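Local coordinates for NAD-dependent protein deacylase 2 (Archaeoglobus fulgidus, PDB 4TWJ), which deacetylates proteins such as the archaeal chromatin protein Alba in an NAD-dependent reaction, raising Alba's affinity for DNA and thereby repressing transcription, at residues H17-T22 with I178-H183; E69-L74 with D141-E146. All blocks are in the same frame, centred on the assembly; numbering follows the deposited sequence.

Contact 1: H17-T22 with I178-H183; sequences HAVVFT and IEEAKH
His17 NE2 donates a short, nearly straight hydrogen bond of 2.6 Å to Glu180 OE1, with an N-H...O angle of 176°. The carboxylate oxygen lies almost exactly in the plane of the imidazole and is approached from its syn side, while the carboxylate is turned 24° from the ring plane. The two side chains meet at about a right angle. Two torsional choices bring them together: His17 places CG opposite its own backbone N (chi1 -167°), sending the ring toward the helix, and Glu180 bends at chi2 so that its carboxylate folds back to the ring's edge. Such closeness to a carboxylate would tend to favour the protonated form of the imidazole.

The ring is also approached over one face, where the carbonyl oxygen of His183 stands off toward the rim, with His183 O 3.7 Å from His17 CG. That oxygen belongs to the residue at which the chain leaves the helix; its own imidazole turns back, and His183 ND1 gives Glu179 O a hydrogen bond of 3.1 Å. Val19 supplies the apolar side of the contact, its CG2 lying 3.5 Å from Glu180 OE1 and 4.1 Å from Glu180 CB. A leucine in place of His17 would probably leave Glu180 OE1 without its N-H partner and set the carboxylate free to turn beside Val19.

The pair thus ties the last turn of helix 171-182 to the residue that leads into strand 18-22, an inner strand of the parallel Rossmann-type sheet. Strands 94-99 and 186-190 flank that strand, Glu180 also touches Ala96 of the former, and the backbone N of His17 bonds to Asp185 OD1, just before the latter.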
ATOM      1  N   HIS A  17       0.291 -15.695  12.654  1.00 15.91           N
ATOM      2  CA  HIS A  17       0.957 -14.985  11.568  1.00 14.92           C
ATOM      3  C   HIS A  17      -0.012 -14.081  10.816  1.00 13.94           C
ATOM      4  O   HIS A  17      -0.589 -14.481   9.811  1.00 13.39           O
ATOM      5  CB  HIS A  17       1.578 -16.000  10.606  1.00 15.08           C
ATOM      6  CG  HIS A  17       2.546 -15.401   9.639  1.00 15.27           C
ATOM      7  ND1 HIS A  17       3.903 -15.619   9.716  1.00 15.53           N
ATOM      8  CD2 HIS A  17       2.356 -14.575   8.582  1.00 15.36           C
ATOM      9  CE1 HIS A  17       4.507 -14.958   8.745  1.00 15.65           C
ATOM     10  NE2 HIS A  17       3.591 -14.318   8.042  1.00 15.46           N
ATOM     11  N   ALA A  18      -0.181 -12.859  11.310  1.00 13.12           N
ATOM     12  CA  ALA A  18      -1.097 -11.898  10.701  1.00 12.61           C
ATOM     13  C   ALA A  18      -0.388 -11.041   9.649  1.00 12.07           C
ATOM     14  O   ALA A  18       0.767 -10.649   9.824  1.00 12.26           O
ATOM     15  CB  ALA A  18      -1.719 -11.021  11.772  1.00 12.81           C
ATOM     16  N   VAL A  19      -1.093 -10.767   8.553  1.00 11.41           N
ATOM     17  CA  VAL A  19      -0.594  -9.926   7.468  1.00 11.04           C
ATOM     18  C   VAL A  19      -1.592  -8.795   7.231  1.00 10.81           C
ATOM     19  O   VAL A  19      -2.803  -9.012   7.289  1.00 10.60           O
ATOM     20  CB  VAL A  19      -0.413 -10.752   6.174  1.00 11.08           C
ATOM     21  CG1 VAL A  19      -0.108  -9.858   4.976  1.00 11.21           C
ATOM     22  CG2 VAL A  19       0.686 -11.786   6.374  1.00 11.09           C
ATOM     23  N   VAL A  20      -1.074  -7.593   6.991  1.00 10.50           N
ATOM     24  CA  VAL A  20      -1.901  -6.439   6.648  1.00 10.55           C
ATOM     25  C   VAL A  20      -1.609  -6.019   5.210  1.00 10.47           C
ATOM     26  O   VAL A  20      -0.453  -5.995   4.794  1.00 10.62           O
ATOM     27  CB  VAL A  20      -1.664  -5.269   7.621  1.00 10.61           C
ATOM     28  CG1 VAL A  20      -2.452  -4.039   7.191  1.00 10.72           C
ATOM     29  CG2 VAL A  20      -2.049  -5.687   9.031  1.00 10.66           C
ATOM     30  N   PHE A  21      -2.672  -5.707   4.470  1.00 10.15           N
ATOM     31  CA  PHE A  21      -2.612  -5.365   3.048  1.00 10.12           C
ATOM     32  C   PHE A  21      -3.282  -4.002   2.894  1.00 10.32           C
ATOM     33  O   PHE A  21      -4.443  -3.842   3.285  1.00 10.25           O
ATOM     34  CB  PHE A  21      -3.348  -6.447   2.253  1.00  9.97           C
ATOM     35  CG  PHE A  21      -3.452  -6.188   0.773  1.00 10.05           C
ATOM     36  CD1 PHE A  21      -2.601  -6.828  -0.117  1.00 10.13           C
ATOM     37  CD2 PHE A  21      -4.447  -5.356   0.264  1.00 10.16           C
ATOM     38  CE1 PHE A  21      -2.719  -6.626  -1.484  1.00 10.22           C
ATOM     39  CE2 PHE A  21      -4.569  -5.151  -1.102  1.00 10.27           C
ATOM     40  CZ  PHE A  21      -3.702  -5.786  -1.973  1.00 10.26           C
ATOM     41  N   THR A  22      -2.563  -3.019   2.353  1.00 10.66           N
ATOM     42  CA  THR A  22      -3.102  -1.659   2.270  1.00 11.05           C
ATOM     43  C   THR A  22      -3.069  -1.063   0.873  1.00 11.43           C
ATOM     44  O   THR A  22      -2.205  -1.390   0.059  1.00 11.23           O
ATOM     45  CB  THR A  22      -2.371  -0.700   3.233  1.00 11.12           C
ATOM     46  OG1 THR A  22      -1.014  -0.517   2.808  1.00 11.44           O
ATOM     47  CG2 THR A  22      -2.389  -1.260   4.649  1.00 11.14           C
ATOM     48  N   ILE A 178       3.351 -13.124  -1.981  1.00 11.84           N
ATOM     49  CA  ILE A 178       2.623 -14.379  -2.211  1.00 11.95           C
ATOM     50  C   ILE A 178       2.876 -15.372  -1.074  1.00 12.23           C
ATOM     51  O   ILE A 178       1.943 -15.997  -0.562  1.00 12.25           O
ATOM     52  CB  ILE A 178       3.008 -15.017  -3.564  1.00 12.06           C
ATOM     53  CG1 ILE A 178       2.446 -14.177  -4.712  1.00 12.19           C
ATOM     54  CG2 ILE A 178       2.491 -16.452  -3.664  1.00 12.08           C
ATOM     55  CD1 ILE A 178       3.060 -14.484  -6.061  1.00 12.38           C
ATOM     56  N   GLU A 179       4.138 -15.512  -0.679  1.00 12.61           N
ATOM     57  CA  GLU A 179       4.493 -16.405   0.424  1.00 12.93           C
ATOM     58  C   GLU A 179       3.846 -15.993   1.744  1.00 12.74           C
ATOM     59  O   GLU A 179       3.402 -16.849   2.515  1.00 13.03           O
ATOM     60  CB  GLU A 179       6.012 -16.491   0.571  1.00 13.45           C
ATOM     61  CG  GLU A 179       6.671 -17.230  -0.577  1.00 13.86           C
ATOM     62  CD  GLU A 179       6.189 -18.660  -0.674  1.00 14.55           C
ATOM     63  OE1 GLU A 179       6.353 -19.394   0.319  1.00 15.29           O
ATOM     64  OE2 GLU A 179       5.638 -19.037  -1.727  1.00 16.07           O
ATOM     65  N   GLU A 180       3.784 -14.687   2.000  1.00 12.61           N
ATOM     66  CA  GLU A 180       3.072 -14.179   3.170  1.00 12.64           C
ATOM     67  C   GLU A 180       1.589 -14.545   3.115  1.00 12.41           C
ATOM     68  O   GLU A 180       1.037 -15.046   4.095  1.00 12.09           O
ATOM     69  CB  GLU A 180       3.241 -12.662   3.296  1.00 13.03           C
ATOM     70  CG  GLU A 180       4.621 -12.239   3.777  1.00 13.44           C
ATOM     71  CD  GLU A 180       4.945 -12.764   5.164  1.00 13.93           C
ATOM     72  OE1 GLU A 180       4.067 -12.722   6.045  1.00 13.85           O
ATOM     73  OE2 GLU A 180       6.081 -13.230   5.370  1.00 15.19           O
ATOM     74  N   ALA A 181       0.954 -14.317   1.968  1.00 12.16           N
ATOM     75  CA  ALA A 181      -0.465 -14.641   1.804  1.00 12.20           C
ATOM     76  C   ALA A 181      -0.734 -16.137   1.979  1.00 12.50           C
ATOM     77  O   ALA A 181      -1.718 -16.520   2.608  1.00 12.14           O
ATOM     78  CB  ALA A 181      -0.967 -14.173   0.447  1.00 12.20           C
ATOM     79  N   LYS A 182       0.153 -16.970   1.441  1.00 13.00           N
ATOM     80  CA  LYS A 182      -0.010 -18.428   1.498  1.00 13.95           C
ATOM     81  C   LYS A 182       0.154 -19.015   2.892  1.00 14.03           C
ATOM     82  O   LYS A 182      -0.357 -20.103   3.160  1.00 14.55           O
ATOM     83  CB  LYS A 182       0.988 -19.119   0.561  1.00 14.83           C
ATOM     84  CG  LYS A 182       0.642 -18.964  -0.905  1.00 15.94           C
ATOM     85  CD  LYS A 182       1.762 -19.434  -1.814  1.00 17.20           C
ATOM     86  CE  LYS A 182       1.815 -20.940  -1.949  1.00 18.46           C
ATOM     87  NZ  LYS A 182       2.214 -21.304  -3.342  1.00 19.31           N
ATOM     88  N   HIS A 183       0.869 -18.317   3.771  1.00 13.78           N
ATOM     89  CA  HIS A 183       1.236 -18.884   5.063  1.00 13.79           C
ATOM     90  C   HIS A 183       0.876 -18.005   6.254  1.00 13.84           C
ATOM     91  O   HIS A 183       1.505 -18.078   7.305  1.00 14.63           O
ATOM     92  CB  HIS A 183       2.718 -19.258   5.041  1.00 13.93           C
ATOM     93  CG  HIS A 183       3.037 -20.260   3.981  1.00 13.85           C
ATOM     94  ND1 HIS A 183       3.731 -19.942   2.835  1.00 14.18           N
ATOM     95  CD2 HIS A 183       2.676 -21.559   3.852  1.00 13.75           C
ATOM     96  CE1 HIS A 183       3.814 -21.012   2.066  1.00 13.89           C
ATOM     97  NE2 HIS A 183       3.177 -22.004   2.655  1.00 14.35           N
TER

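Contact 2: E69-L74 with D141-E146; sequences EMKDKL and DFNKGE
Lys71 runs its aliphatic chain past the ring of Phe142, the two side chains pointing opposite ways, and touches it through CD. The touch is concentrated at this one methylene: Lys71 CD comes to 3.4 Å from Phe142 CE2, and the neighbouring ring atoms CD2 and CZ are each 4.1 Å from that same carbon. The lysine reaches this place with CG lodged between its backbone N and carbonyl carbon (chi1 88°), after which the chain runs extended as far as CE.

Only at the last torsion does it bend, and this separates its two roles. CD stays by the aromatic ring, whereas the ammonium turns back to its own helix, where Lys71 NZ forms a salt bridge of 3.1 Å with Asp72 OD1, meeting that oxygen nearly along its C-O axis. Asn143, from the other helix, crosses the lysine at a slant, with OD1 3.8 Å from Lys71 CE; the amide oxygen thus flanks the lysine without being hydrogen-bonded to it.

In sirtuin terms the contact joins the two parts of the small domain. Helix 60-73 belongs to the helical module, and helix 139-143 lies in the zinc-binding module, between the cysteine pairs Cys126/Cys129 and Cys150/Cys153 that hold the zinc ion. The acylated side chain of the bound histone peptide packs against Met70, Lys71, Leu74 and Phe142, which makes the seam between the modules part of the wall around the acyl chain.

Phe142 also meets Trp135 edge-to-face. The helix carrying Phe142 then ends in a Schellman motif: Gly145 takes a positive phi of 84°, Glu146 N reaches back to Asp141 O at 2.9 Å, and Gly145 N bonds to Phe142 O at 3.0 Å.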
ATOM      1  N   GLU A  69      -0.301  17.463  -8.248  1.00 23.64           N
ATOM      2  CA  GLU A  69      -1.687  17.644  -7.816  1.00 26.23           C
ATOM      3  C   GLU A  69      -2.061  16.624  -6.744  1.00 27.23           C
ATOM      4  O   GLU A  69      -2.712  16.966  -5.757  1.00 27.93           O
ATOM      5  CB  GLU A  69      -2.647  17.519  -9.002  1.00 27.41           C
ATOM      6  CG  GLU A  69      -2.525  18.648 -10.014  1.00 28.97           C
ATOM      7  CD  GLU A  69      -3.421  18.469 -11.229  1.00 30.77           C
ATOM      8  OE1 GLU A  69      -3.770  19.491 -11.857  1.00 32.84           O
ATOM      9  OE2 GLU A  69      -3.774  17.315 -11.565  1.00 32.59           O
ATOM     10  N   MET A  70      -1.645  15.376  -6.944  1.00 29.34           N
ATOM     11  CA  MET A  70      -1.974  14.287  -6.019  1.00 31.26           C
ATOM     12  C   MET A  70      -1.328  14.445  -4.644  1.00 32.49           C
ATOM     13  O   MET A  70      -1.929  14.065  -3.639  1.00 32.02           O
ATOM     14  CB  MET A  70      -1.576  12.929  -6.608  1.00 32.17           C
ATOM     15  CG  MET A  70      -2.428  12.465  -7.779  1.00 33.15           C
ATOM     16  SD  MET A  70      -4.171  12.254  -7.363  1.00 35.41           S
ATOM     17  CE  MET A  70      -4.870  13.790  -7.966  1.00 35.17           C
ATOM     18  N   LYS A  71      -0.116  15.000  -4.595  1.00 33.93           N
ATOM     19  CA  LYS A  71       0.605  15.165  -3.325  1.00 34.90           C
ATOM     20  C   LYS A  71      -0.220  15.966  -2.311  1.00 35.58           C
ATOM     21  O   LYS A  71      -0.185  15.683  -1.114  1.00 35.43           O
ATOM     22  CB  LYS A  71       1.976  15.833  -3.541  1.00 35.48           C
ATOM     23  CG  LYS A  71       1.957  17.355  -3.500  1.00 35.85           C
ATOM     24  CD  LYS A  71       3.269  17.967  -3.957  1.00 36.15           C
ATOM     25  CE  LYS A  71       3.232  19.484  -3.878  1.00 36.74           C
ATOM     26  NZ  LYS A  71       3.029  19.987  -2.491  1.00 37.41           N
ATOM     27  N   ASP A  72      -0.960  16.956  -2.806  1.00 35.99           N
ATOM     28  CA  ASP A  72      -1.811  17.803  -1.967  1.00 36.45           C
ATOM     29  C   ASP A  72      -2.989  17.032  -1.361  1.00 35.62           C
ATOM     30  O   ASP A  72      -3.496  17.405  -0.304  1.00 36.06           O
ATOM     31  CB  ASP A  72      -2.348  18.994  -2.775  1.00 37.56           C
ATOM     32  CG  ASP A  72      -1.248  19.934  -3.257  1.00 38.62           C
ATOM     33  OD1 ASP A  72      -0.057  19.679  -2.982  1.00 39.26           O
ATOM     34  OD2 ASP A  72      -1.582  20.940  -3.917  1.00 39.58           O
ATOM     35  N   LYS A  73      -3.420  15.964  -2.034  1.00 34.47           N
ATOM     36  CA  LYS A  73      -4.551  15.153  -1.577  1.00 33.36           C
ATOM     37  C   LYS A  73      -4.139  14.018  -0.633  1.00 32.95           C
ATOM     38  O   LYS A  73      -4.998  13.409   0.007  1.00 32.74           O
ATOM     39  CB  LYS A  73      -5.297  14.567  -2.778  1.00 33.68           C
ATOM     40  N   LEU A  74      -2.840  13.731  -0.557  1.00 32.06           N
ATOM     41  CA  LEU A  74      -2.331  12.662   0.304  1.00 32.03           C
ATOM     42  C   LEU A  74      -1.913  13.206   1.662  1.00 31.84           C
ATOM     43  O   LEU A  74      -1.611  14.396   1.801  1.00 31.28           O
ATOM     44  CB  LEU A  74      -1.126  11.973  -0.345  1.00 32.22           C
ATOM     45  CG  LEU A  74      -1.347  11.320  -1.712  1.00 32.54           C
ATOM     46  CD1 LEU A  74      -0.031  10.771  -2.246  1.00 32.86           C
ATOM     47  CD2 LEU A  74      -2.403  10.227  -1.643  1.00 32.67           C
ATOM     48  N   ASP A 141      12.459  21.277  -5.727  1.00 19.23           N
ATOM     49  CA  ASP A 141      11.974  21.743  -7.028  1.00 19.41           C
ATOM     50  C   ASP A 141      10.546  21.272  -7.267  1.00 18.35           C
ATOM     51  O   ASP A 141       9.686  22.044  -7.691  1.00 18.15           O
ATOM     52  CB  ASP A 141      12.869  21.225  -8.162  1.00 20.48           C
ATOM     53  CG  ASP A 141      14.190  21.977  -8.270  1.00 21.58           C
ATOM     54  OD1 ASP A 141      14.397  22.976  -7.546  1.00 22.96           O
ATOM     55  OD2 ASP A 141      15.024  21.565  -9.102  1.00 23.26           O
ATOM     56  N   PHE A 142      10.307  19.996  -6.986  1.00 17.26           N
ATOM     57  CA  PHE A 142       8.995  19.382  -7.166  1.00 16.84           C
ATOM     58  C   PHE A 142       7.905  20.146  -6.419  1.00 17.03           C
ATOM     59  O   PHE A 142       6.835  20.410  -6.973  1.00 16.59           O
ATOM     60  CB  PHE A 142       9.049  17.924  -6.704  1.00 16.57           C
ATOM     61  CG  PHE A 142       7.729  17.211  -6.754  1.00 16.35           C
ATOM     62  CD1 PHE A 142       7.262  16.670  -7.944  1.00 16.43           C
ATOM     63  CD2 PHE A 142       6.966  17.054  -5.604  1.00 16.43           C
ATOM     64  CE1 PHE A 142       6.052  15.998  -7.987  1.00 16.47           C
ATOM     65  CE2 PHE A 142       5.757  16.383  -5.643  1.00 16.69           C
ATOM     66  CZ  PHE A 142       5.300  15.854  -6.837  1.00 16.58           C
ATOM     67  N   ASN A 143       8.182  20.519  -5.171  1.00 17.54           N
ATOM     68  CA  ASN A 143       7.208  21.268  -4.366  1.00 18.28           C
ATOM     69  C   ASN A 143       6.926  22.680  -4.906  1.00 18.69           C
ATOM     70  O   ASN A 143       5.875  23.255  -4.601  1.00 18.54           O
ATOM     71  CB  ASN A 143       7.650  21.331  -2.896  1.00 18.54           C
ATOM     72  CG  ASN A 143       7.537  19.987  -2.185  1.00 19.25           C
ATOM     73  OD1 ASN A 143       6.824  19.087  -2.629  1.00 19.60           O
ATOM     74  ND2 ASN A 143       8.235  19.853  -1.064  1.00 19.97           N
ATOM     75  N   LYS A 144       7.857  23.215  -5.701  1.00 19.45           N
ATOM     76  CA  LYS A 144       7.689  24.494  -6.415  1.00 20.33           C
ATOM     77  C   LYS A 144       7.090  24.332  -7.812  1.00 19.93           C
ATOM     78  O   LYS A 144       6.960  25.313  -8.550  1.00 20.57           O
ATOM     79  CB  LYS A 144       9.044  25.187  -6.599  1.00 21.76           C
ATOM     80  CG  LYS A 144       9.857  25.381  -5.343  1.00 22.79           C
ATOM     81  CD  LYS A 144       9.221  26.380  -4.398  1.00 23.75           C
ATOM     82  CE  LYS A 144      10.290  27.186  -3.681  1.00 24.37           C
ATOM     83  NZ  LYS A 144      11.342  26.325  -3.066  1.00 25.20           N
ATOM     84  N   GLY A 145       6.766  23.101  -8.200  1.00 18.86           N
ATOM     85  CA  GLY A 145       6.175  22.844  -9.507  1.00 18.29           C
ATOM     86  C   GLY A 145       7.182  22.715 -10.637  1.00 17.83           C
ATOM     87  O   GLY A 145       6.817  22.782 -11.812  1.00 17.81           O
ATOM     88  N   GLU A 146       8.451  22.521 -10.293  1.00 17.41           N
ATOM     89  CA  GLU A 146       9.476  22.267 -11.298  1.00 17.36           C
ATOM     90  C   GLU A 146       9.630  20.759 -11.436  1.00 16.49           C
ATOM     91  O   GLU A 146      10.003  20.086 -10.480  1.00 15.95           O
ATOM     92  CB  GLU A 146      10.785  22.939 -10.902  1.00 18.24           C
ATOM     93  CG  GLU A 146      10.739  24.447 -11.116  1.00 19.29           C
ATOM     94  CD  GLU A 146      11.729  25.220 -10.270  1.00 20.28           C
ATOM     95  OE1 GLU A 146      12.023  26.380 -10.632  1.00 20.95           O
ATOM     96  OE2 GLU A 146      12.208  24.685  -9.244  1.00 21.72           O
TER

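The two contacts lie on opposite sides of the chain's centre, their own centres about 33 Å apart and their nearest atoms about 12 Å apart, and they share no helix or strand. Contact 1 belongs to the large Rossmann-type domain and joins a helix to a central strand. Contact 2 joins two helices of the small domain, and both its segments fall between those of contact 1 along the chain. Each is partly buried and has a single buried residue among those that touch. Their chemistry differs: a directed polar bond carries contact 1, whereas contact 2 relies on apolar overlap, its charge being paired within one helix, and also meets the bound peptide.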